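Local coordinates for 462aa long hypothetical selenium-binding protein (Sulfolobus tokodaii, PDB 2ECE) that is of uncertain function but probably binds selenium, as a beta-propeller member of the selenium-binding protein family, at residues K124-E127 against P128-K132. Numbering follows the deposited sequence.
Sequences KVIE and PEEVK
E127 O accepts the first-turn bond from V131 N at 3.2 Å, where strand 124-126 passes through the single residue E127 into the helix that starts at P128, the two short axes inclined at 55° and 8.3 Å apart at their closest. A second, weak bond from E130 N reaches the same oxygen at 3.0 Å with a poorer angle at the hydrogen, so two amides of the opening turn share one acceptor. P128 is the first helical residue, a position where the amide hydrogen a proline lacks is not needed. Its ring lies alongside the E127 side chain, both pointing the same way. The glutamate has CG anti to its carbonyl carbon and its chain bends at chi2 (-63°), which brings OE1 alongside the ring, 3.1 Å from P128 CD. The polar end is held from outside the turn: OE1 forms a salt bridge with R107, and OE2 a weak hydrogen bond with Y68. On the side facing strand 108-112 the contact is apolar. The methyl CG2 of I126 meets CG2 of V131 at 3.6 Å, the two buried side chains crossing at about a right angle, and both also touch I108 of that neighbouring strand. Elsewhere on the helix, K132 NZ makes a salt bridge with E129 OE1 at 3.3 Å, its hydrogen bond weak. The arrangement is a strand-to-helix junction with E127 at the N-cap and proline at the next position; here it carries the chain from the edge strand of one four-stranded antiparallel propeller blade toward the next.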
loop_
_atom_site.group_PDB
_atom_site.type_symbol
_atom_site.label_atom_id
_atom_site.label_comp_id
_atom_site.label_asym_id
_atom_site.label_seq_id
_atom_site.Cartn_x
_atom_site.Cartn_y
_atom_site.Cartn_z
ATOM N N LYS A 124 -18.995 -12.471 -5.336
ATOM C CA LYS A 124 -18.714 -12.456 -6.771
ATOM C C LYS A 124 -17.223 -12.593 -7.057
ATOM O O LYS A 124 -16.382 -12.050 -6.334
ATOM C CB LYS A 124 -19.235 -11.165 -7.413
ATOM C CG LYS A 124 -19.016 -11.094 -8.932
ATOM C CD LYS A 124 -19.829 -9.967 -9.567
ATOM C CE LYS A 124 -19.825 -10.063 -11.089
ATOM N NZ LYS A 124 -20.885 -9.218 -11.706
ATOM N N VAL A 125 -16.900 -13.339 -8.106
ATOM C CA VAL A 125 -15.517 -13.534 -8.503
ATOM C C VAL A 125 -15.355 -13.184 -9.974
ATOM O O VAL A 125 -16.140 -13.629 -10.812
ATOM C CB VAL A 125 -15.062 -14.997 -8.318
ATOM C CG1 VAL A 125 -13.630 -15.164 -8.818
ATOM C CG2 VAL A 125 -15.157 -15.401 -6.848
ATOM N N ILE A 126 -14.355 -12.367 -10.279
ATOM C CA ILE A 126 -14.066 -12.009 -11.658
ATOM C C ILE A 126 -12.823 -12.832 -11.939
ATOM O O ILE A 126 -11.756 -12.551 -11.394
ATOM C CB ILE A 126 -13.733 -10.519 -11.801
ATOM C CG1 ILE A 126 -14.882 -9.675 -11.258
ATOM C CG2 ILE A 126 -13.488 -10.184 -13.266
ATOM C CD1 ILE A 126 -14.560 -8.216 -11.173
ATOM N N GLU A 127 -12.963 -13.870 -12.760
ATOM C CA GLU A 127 -11.843 -14.746 -13.070
ATOM C C GLU A 127 -10.726 -14.046 -13.842
ATOM O O GLU A 127 -10.960 -13.089 -14.582
ATOM C CB GLU A 127 -12.337 -15.975 -13.852
ATOM C CG GLU A 127 -13.284 -16.898 -13.068
ATOM C CD GLU A 127 -12.630 -17.541 -11.846
ATOM O OE1 GLU A 127 -11.385 -17.597 -11.787
ATOM O OE2 GLU A 127 -13.361 -18.009 -10.947
ATOM N N PRO A 128 -9.487 -14.520 -13.666
ATOM C CA PRO A 128 -8.278 -13.991 -14.308
ATOM C C PRO A 128 -8.389 -13.783 -15.816
ATOM O O PRO A 128 -7.925 -12.776 -16.346
ATOM C CB PRO A 128 -7.225 -15.037 -13.955
ATOM C CG PRO A 128 -7.663 -15.475 -12.591
ATOM C CD PRO A 128 -9.147 -15.657 -12.790
ATOM N N GLU A 129 -9.000 -14.735 -16.512
ATOM C CA GLU A 129 -9.109 -14.612 -17.957
ATOM C C GLU A 129 -10.084 -13.539 -18.414
ATOM O O GLU A 129 -9.931 -12.983 -19.505
ATOM C CB GLU A 129 -9.421 -15.984 -18.556
ATOM C CG GLU A 129 -8.328 -16.972 -18.167
ATOM C CD GLU A 129 -6.936 -16.347 -18.336
ATOM O OE1 GLU A 129 -5.937 -16.800 -17.720
ATOM O OE2 GLU A 129 -6.843 -15.383 -19.116
ATOM N N GLU A 130 -11.076 -13.226 -17.584
ATOM C CA GLU A 130 -12.026 -12.177 -17.939
ATOM C C GLU A 130 -11.313 -10.847 -17.728
ATOM O O GLU A 130 -11.499 -9.901 -18.493
ATOM C CB GLU A 130 -13.272 -12.226 -17.050
ATOM C CG GLU A 130 -14.309 -11.157 -17.390
ATOM C CD GLU A 130 -15.034 -11.418 -18.712
ATOM O OE1 GLU A 130 -15.899 -10.595 -19.096
ATOM O OE2 GLU A 130 -14.746 -12.445 -19.367
ATOM N N VAL A 131 -10.504 -10.771 -16.674
ATOM C CA VAL A 131 -9.764 -9.547 -16.406
ATOM C C VAL A 131 -8.783 -9.272 -17.542
ATOM O O VAL A 131 -8.726 -8.161 -18.066
ATOM C CB VAL A 131 -8.992 -9.633 -15.072
ATOM C CG1 VAL A 131 -7.947 -8.522 -14.999
ATOM C CG2 VAL A 131 -9.973 -9.500 -13.902
ATOM N N LYS A 132 -8.024 -10.290 -17.929
ATOM C CA LYS A 132 -7.043 -10.138 -19.000
ATOM C C LYS A 132 -7.689 -9.859 -20.353
ATOM O O LYS A 132 -7.181 -9.056 -21.140
ATOM C CB LYS A 132 -6.175 -11.390 -19.110
ATOM C CG LYS A 132 -5.359 -11.702 -17.874
ATOM C CD LYS A 132 -4.606 -13.015 -18.060
ATOM C CE LYS A 132 -4.047 -13.517 -16.743
ATOM N NZ LYS A 132 -3.414 -14.855 -16.883
#